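Local structure of ribosomal RNA small subunit methyltransferase E (Legionella pneumophila, 5O95) at residues B[171-185]-B[207-220]. The protein probably methylates N3 of uridine 1498 in 16S ribosomal RNA, using S-adenosyl-L-methionine as the methyl donor. Numbering follows the deposited sequence. Where two conformers were deposited one is given.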
loop_
_atom_site.group_PDB
_atom_site.type_symbol
_atom_site.label_atom_id
_atom_site.label_comp_id
_atom_site.label_asym_id
_atom_site.label_seq_id
_atom_site.Cartn_x
_atom_site.Cartn_y
_atom_site.Cartn_z
ATOM N N LYS B 171 4.082 0.263 -22.365
ATOM C CA LYS B 171 3.512 -1.002 -21.924
ATOM C C LYS B 171 4.544 -1.727 -21.073
ATOM O O LYS B 171 5.638 -2.038 -21.549
ATOM C CB LYS B 171 3.072 -1.843 -23.125
ATOM C CG LYS B 171 1.957 -1.174 -23.929
ATOM C CD LYS B 171 1.457 -2.016 -25.094
ATOM C CE LYS B 171 2.434 -2.008 -26.255
ATOM N NZ LYS B 171 1.776 -2.453 -27.536
ATOM N N LEU B 172 4.204 -1.946 -19.807
ATOM C CA LEU B 172 5.137 -2.499 -18.842
ATOM C C LEU B 172 4.554 -3.742 -18.190
ATOM O O LEU B 172 3.340 -3.885 -18.034
ATOM C CB LEU B 172 5.449 -1.481 -17.754
ATOM C CG LEU B 172 6.027 -0.170 -18.258
ATOM C CD1 LEU B 172 6.103 0.807 -17.080
ATOM C CD2 LEU B 172 7.394 -0.374 -18.865
ATOM N N ILE B 173 5.441 -4.649 -17.797
ATOM C CA ILE B 173 5.037 -5.834 -17.058
ATOM C C ILE B 173 6.017 -6.014 -15.908
ATOM O O ILE B 173 7.230 -5.902 -16.097
ATOM C CB ILE B 173 4.973 -7.072 -17.980
ATOM C CG1 ILE B 173 4.554 -8.326 -17.207
ATOM C CG2 ILE B 173 6.276 -7.245 -18.752
ATOM C CD1 ILE B 173 4.144 -9.456 -18.133
ATOM N N LEU B 174 5.489 -6.252 -14.709
ATOM C CA LEU B 174 6.333 -6.550 -13.554
ATOM C C LEU B 174 6.860 -7.969 -13.690
ATOM O O LEU B 174 6.152 -8.939 -13.416
ATOM C CB LEU B 174 5.557 -6.382 -12.255
ATOM C CG LEU B 174 5.479 -4.964 -11.700
ATOM C CD1 LEU B 174 4.746 -4.978 -10.381
ATOM C CD2 LEU B 174 6.885 -4.412 -11.521
ATOM N N HIS B 175 8.118 -8.091 -14.115
ATOM C CA HIS B 175 8.741 -9.395 -14.292
ATOM C C HIS B 175 10.246 -9.212 -14.233
ATOM O O HIS B 175 10.767 -8.258 -14.823
ATOM C CB HIS B 175 8.340 -10.024 -15.631
ATOM C CG HIS B 175 8.734 -11.463 -15.761
ATOM N ND1 HIS B 175 9.694 -11.894 -16.650
ATOM C CD2 HIS B 175 8.315 -12.565 -15.095
ATOM C CE1 HIS B 175 9.846 -13.202 -16.532
ATOM N NE2 HIS B 175 9.019 -13.634 -15.596
ATOM N N PRO B 176 10.971 -10.108 -13.572
ATOM C CA PRO B 176 12.392 -9.854 -13.294
ATOM C C PRO B 176 13.309 -10.033 -14.494
ATOM O O PRO B 176 14.302 -9.306 -14.615
ATOM C CB PRO B 176 12.719 -10.868 -12.187
ATOM C CG PRO B 176 11.403 -11.303 -11.634
ATOM C CD PRO B 176 10.442 -11.231 -12.781
ATOM N N ALA B 177 13.013 -11.006 -15.367
ATOM C CA ALA B 177 13.934 -11.348 -16.445
ATOM C C ALA B 177 14.152 -10.154 -17.367
ATOM O O ALA B 177 13.193 -9.599 -17.928
ATOM C CB ALA B 177 13.401 -12.544 -17.233
ATOM N N PHE B 178 15.421 -9.756 -17.496
ATOM C CA PHE B 178 15.839 -8.638 -18.341
ATOM C C PHE B 178 15.163 -7.333 -17.944
ATOM O O PHE B 178 15.025 -6.426 -18.765
ATOM C CB PHE B 178 15.641 -8.931 -19.831
ATOM C CG PHE B 178 16.337 -10.180 -20.287
ATOM C CD1 PHE B 178 17.677 -10.150 -20.621
ATOM C CD2 PHE B 178 15.655 -11.383 -20.362
ATOM C CE1 PHE B 178 18.327 -11.302 -21.032
ATOM C CE2 PHE B 178 16.299 -12.539 -20.773
ATOM C CZ PHE B 178 17.633 -12.498 -21.108
ATOM N N SER B 179 14.758 -7.233 -16.679
ATOM C CA SER B 179 14.036 -6.062 -16.215
ATOM C C SER B 179 14.931 -4.825 -16.223
ATOM O O SER B 179 16.163 -4.900 -16.143
ATOM C CB SER B 179 13.474 -6.283 -14.805
ATOM O OG SER B 179 14.514 -6.514 -13.864
ATOM N N LYS B 180 14.278 -3.672 -16.352
ATOM C CA LYS B 180 14.890 -2.365 -16.170
ATOM C C LYS B 180 14.060 -1.605 -15.142
ATOM O O LYS B 180 12.918 -1.969 -14.857
ATOM C CB LYS B 180 14.937 -1.589 -17.498
ATOM C CG LYS B 180 15.721 -2.288 -18.610
ATOM C CD LYS B 180 15.674 -1.500 -19.906
ATOM C CE LYS B 180 16.330 -2.271 -21.058
ATOM N NZ LYS B 180 17.749 -2.599 -20.781
ATOM N N THR B 181 14.638 -0.550 -14.563
ATOM C CA THR B 181 13.923 0.204 -13.548
ATOM C C THR B 181 13.140 1.338 -14.200
ATOM O O THR B 181 13.222 1.581 -15.405
ATOM C CB THR B 181 14.865 0.778 -12.482
ATOM O OG1 THR B 181 15.505 1.962 -12.983
ATOM C CG2 THR B 181 15.925 -0.237 -12.067
ATOM N N TRP B 182 12.383 2.056 -13.375
ATOM C CA TRP B 182 11.571 3.163 -13.873
ATOM C C TRP B 182 12.420 4.206 -14.594
ATOM O O TRP B 182 11.914 4.920 -15.470
ATOM C CB TRP B 182 10.813 3.802 -12.703
ATOM C CG TRP B 182 11.721 4.506 -11.710
ATOM C CD1 TRP B 182 12.279 3.973 -10.577
ATOM C CD2 TRP B 182 12.158 5.869 -11.765
ATOM N NE1 TRP B 182 13.049 4.920 -9.939
ATOM C CE2 TRP B 182 12.991 6.089 -10.647
ATOM C CE3 TRP B 182 11.927 6.925 -12.654
ATOM C CZ2 TRP B 182 13.591 7.321 -10.394
ATOM C CZ3 TRP B 182 12.532 8.150 -12.403
ATOM C CH2 TRP B 182 13.353 8.336 -11.280
ATOM N N ARG B 183 13.709 4.307 -14.249
ATOM C CA ARG B 183 14.558 5.324 -14.855
ATOM C C ARG B 183 14.834 5.063 -16.327
ATOM O O ARG B 183 15.231 5.990 -17.039
ATOM C CB ARG B 183 15.892 5.400 -14.109
ATOM C CG ARG B 183 15.757 5.823 -12.660
ATOM C CD ARG B 183 17.129 5.965 -12.004
ATOM N NE ARG B 183 17.109 7.008 -10.976
ATOM C CZ ARG B 183 16.935 6.769 -9.683
ATOM N NH1 ARG B 183 16.782 5.521 -9.259
ATOM N NH2 ARG B 183 16.917 7.773 -8.816
ATOM N N ASP B 184 14.651 3.831 -16.797
ATOM C CA ASP B 184 14.989 3.468 -18.170
ATOM C C ASP B 184 13.791 3.501 -19.108
ATOM O O ASP B 184 13.943 3.167 -20.287
ATOM C CB ASP B 184 15.604 2.070 -18.210
ATOM C CG ASP B 184 16.819 1.948 -17.323
ATOM O OD1 ASP B 184 17.697 2.832 -17.395
ATOM O OD2 ASP B 184 16.878 0.980 -16.535
ATOM N N TYR B 185 12.614 3.875 -18.617
ATOM C CA TYR B 185 11.438 3.908 -19.470
ATOM C C TYR B 185 10.864 5.316 -19.522
ATOM O O TYR B 185 10.946 6.057 -18.538
ATOM C CB TYR B 185 10.361 2.947 -18.948
ATOM C CG TYR B 185 10.784 1.505 -19.022
ATOM C CD1 TYR B 185 11.100 0.921 -20.243
ATOM C CD2 TYR B 185 10.878 0.727 -17.875
ATOM C CE1 TYR B 185 11.504 -0.398 -20.323
ATOM C CE2 TYR B 185 11.283 -0.598 -17.948
ATOM C CZ TYR B 185 11.577 -1.151 -19.176
ATOM O OH TYR B 185 11.982 -2.466 -19.261
ATOM N N ILE B 207 5.387 -15.000 -21.361
ATOM C CA ILE B 207 6.366 -13.934 -21.555
ATOM C C ILE B 207 6.656 -13.733 -23.036
ATOM O O ILE B 207 6.884 -12.602 -23.490
ATOM C CB ILE B 207 7.639 -14.207 -20.732
ATOM C CG1 ILE B 207 7.317 -14.118 -19.244
ATOM C CG2 ILE B 207 8.739 -13.224 -21.098
ATOM C CD1 ILE B 207 6.704 -12.786 -18.851
ATOM N N ARG B 208 6.667 -14.821 -23.811
ATOM C CA ARG B 208 6.793 -14.689 -25.258
ATOM C C ARG B 208 5.627 -13.880 -25.815
ATOM O O ARG B 208 5.803 -13.035 -26.701
ATOM C CB ARG B 208 6.878 -16.081 -25.887
ATOM C CG ARG B 208 6.961 -16.111 -27.396
ATOM C CD ARG B 208 7.445 -17.477 -27.898
ATOM N NE ARG B 208 6.767 -18.606 -27.256
ATOM C CZ ARG B 208 7.341 -19.427 -26.376
ATOM N NH1 ARG B 208 8.609 -19.252 -26.027
ATOM N NH2 ARG B 208 6.646 -20.427 -25.846
ATOM N N LEU B 209 4.439 -14.082 -25.253
ATOM C CA LEU B 209 3.259 -13.353 -25.696
ATOM C C LEU B 209 3.323 -11.886 -25.282
ATOM O O LEU B 209 3.049 -10.991 -26.089
ATOM C CB LEU B 209 2.019 -14.028 -25.122
ATOM C CG LEU B 209 0.649 -13.605 -25.629
ATOM C CD1 LEU B 209 0.465 -14.014 -27.082
ATOM C CD2 LEU B 209 -0.376 -14.265 -24.750
ATOM N N THR B 210 3.682 -11.617 -24.022
ATOM C CA THR B 210 3.765 -10.231 -23.563
ATOM C C THR B 210 4.885 -9.477 -24.276
ATOM O O THR B 210 4.686 -8.355 -24.753
ATOM C CB THR B 210 3.911 -10.155 -22.036
ATOM O OG1 THR B 210 5.161 -10.735 -21.620
ATOM C CG2 THR B 210 2.757 -10.881 -21.335
ATOM N N SER B 211 6.070 -10.083 -24.377
ATOM C CA SER B 211 7.178 -9.398 -25.036
ATOM C C SER B 211 6.918 -9.218 -26.528
ATOM O O SER B 211 7.301 -8.196 -27.108
ATOM C CB SER B 211 8.503 -10.126 -24.782
ATOM O OG SER B 211 8.473 -11.456 -25.263
ATOM N N GLY B 212 6.253 -10.188 -27.162
ATOM C CA GLY B 212 5.890 -10.052 -28.563
ATOM C C GLY B 212 4.888 -8.949 -28.828
ATOM O O GLY B 212 4.784 -8.474 -29.964
ATOM N N HIS B 213 4.140 -8.535 -27.810
ATOM C CA HIS B 213 3.251 -7.388 -27.929
ATOM C C HIS B 213 3.849 -6.113 -27.354
ATOM O O HIS B 213 3.116 -5.143 -27.139
ATOM C CB HIS B 213 1.890 -7.679 -27.298
ATOM C CG HIS B 213 1.078 -8.673 -28.063
ATOM N ND1 HIS B 213 1.387 -10.013 -28.094
ATOM C CD2 HIS B 213 -0.027 -8.521 -28.830
ATOM C CE1 HIS B 213 0.509 -10.648 -28.851
ATOM N NE2 HIS B 213 -0.358 -9.765 -29.310
ATOM N N GLY B 214 5.156 -6.097 -27.090
ATOM C CA GLY B 214 5.826 -4.871 -26.682
ATOM C C GLY B 214 5.764 -4.519 -25.215
ATOM O O GLY B 214 6.102 -3.389 -24.854
ATOM N N PHE B 215 5.342 -5.438 -24.352
ATOM C CA PHE B 215 5.378 -5.206 -22.912
ATOM C C PHE B 215 6.806 -5.364 -22.405
ATOM O O PHE B 215 7.443 -6.404 -22.618
ATOM C CB PHE B 215 4.401 -6.128 -22.186
ATOM C CG PHE B 215 2.975 -5.644 -22.258
ATOM C CD1 PHE B 215 2.217 -5.843 -23.405
ATOM C CD2 PHE B 215 2.409 -4.960 -21.191
ATOM C CE1 PHE B 215 0.907 -5.372 -23.485
ATOM C CE2 PHE B 215 1.101 -4.483 -21.265
ATOM C CZ PHE B 215 0.356 -4.695 -22.400
ATOM N N LEU B 216 7.316 -4.317 -21.762
ATOM C CA LEU B 216 8.708 -4.248 -21.337
ATOM C C LEU B 216 8.820 -4.520 -19.841
ATOM O O LEU B 216 8.022 -4.000 -19.056
ATOM C CB LEU B 216 9.264 -2.854 -21.631
ATOM C CG LEU B 216 9.180 -2.423 -23.097
ATOM C CD1 LEU B 216 9.739 -1.022 -23.292
ATOM C CD2 LEU B 216 9.877 -3.413 -24.013
ATOM N N PRO B 217 9.812 -5.307 -19.417
ATOM C CA PRO B 217 9.851 -5.772 -18.018
ATOM C C PRO B 217 10.345 -4.705 -17.056
ATOM O O PRO B 217 11.375 -4.068 -17.287
ATOM C CB PRO B 217 10.829 -6.954 -18.066
ATOM C CG PRO B 217 11.702 -6.689 -19.267
ATOM C CD PRO B 217 10.811 -5.974 -20.265
ATOM N N LEU B 218 9.609 -4.532 -15.960
ATOM C CA LEU B 218 9.911 -3.536 -14.941
ATOM C C LEU B 218 10.264 -4.230 -13.635
ATOM O O LEU B 218 9.634 -5.223 -13.259
ATOM C CB LEU B 218 8.680 -2.661 -14.717
ATOM C CG LEU B 218 8.784 -1.574 -13.655
ATOM C CD1 LEU B 218 9.810 -0.539 -14.080
ATOM C CD2 LEU B 218 7.415 -0.917 -13.466
ATOM N N SER B 219 11.286 -3.722 -12.951
ATOM C CA SER B 219 11.604 -4.173 -11.606
ATOM C C SER B 219 11.177 -3.122 -10.595
ATOM O O SER B 219 11.012 -1.940 -10.924
ATOM C CB SER B 219 13.111 -4.424 -11.446
ATOM O OG SER B 219 13.862 -3.250 -11.734
ATOM N N LEU B 220 11.022 -3.568 -9.344
ATOM C CA LEU B 220 10.683 -2.694 -8.227
ATOM C C LEU B 220 11.470 -3.124 -6.982
ATOM O O LEU B 220 10.904 -3.405 -5.929
ATOM C CB LEU B 220 9.181 -2.656 -7.948
ATOM C CG LEU B 220 8.318 -1.931 -8.988
ATOM C CD1 LEU B 220 6.834 -2.153 -8.693
ATOM C CD2 LEU B 220 8.624 -0.428 -9.084
HETATM O O HOH W 1 6.045 -0.082 -24.379
HETATM O O HOH W 2 15.901 -4.062 -13.058
HETATM O O HOH W 3 11.678 0.756 -10.978
#
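Leu-172, Ile-173 and Leu-174 pair in parallel with Leu-216, Pro-217 and Leu-218, setting strand 216-218 at the margin of the six-stranded parallel sheet of the SPOUT-type methyltransferase domain. Ile-173 is gripped at both backbone ends: its N donates to Leu-216 O (2.9 Å) and its O accepts from Leu-218 N (2.7 Å). Beyond the type II turn 176-179 the chain doubles back along the other edge of 216-218, where Lys-180 N bonds to Pro-217 O. Tyr-185 OH donates to Pro-217 O (2.6 Å) from the opposite face of the carbonyl plane to Lys-180 N, while Leu-172 CD2 lies over the centre of the tyrosine ring. Packing is tight just past helix 204-212 as well, where Lys-171 CB sits over the buried Phe-215 ring, 3.7 Å from its centroid; the lysine chain bends at chi3 (-75°) and carries NZ to His-213 O (3.0 Å). Ile-207 CD1 lies over one face of the His-175 imidazole in a CH-pi contact. The looser side is watery: one water joins Ser-179 OG to Ser-219 OG, another Trp-182 N to Ser-219 O. At the dimer interface Trp-182 NE1 bonds to Ala-240 O of the second subunit. Leu-174 and Leu-220 belong to the S-adenosyl-L-methionine site, empty in this chain, so bonding along both edges of strand 216-218 probably helps hold the backbone leading into that site at Leu-220.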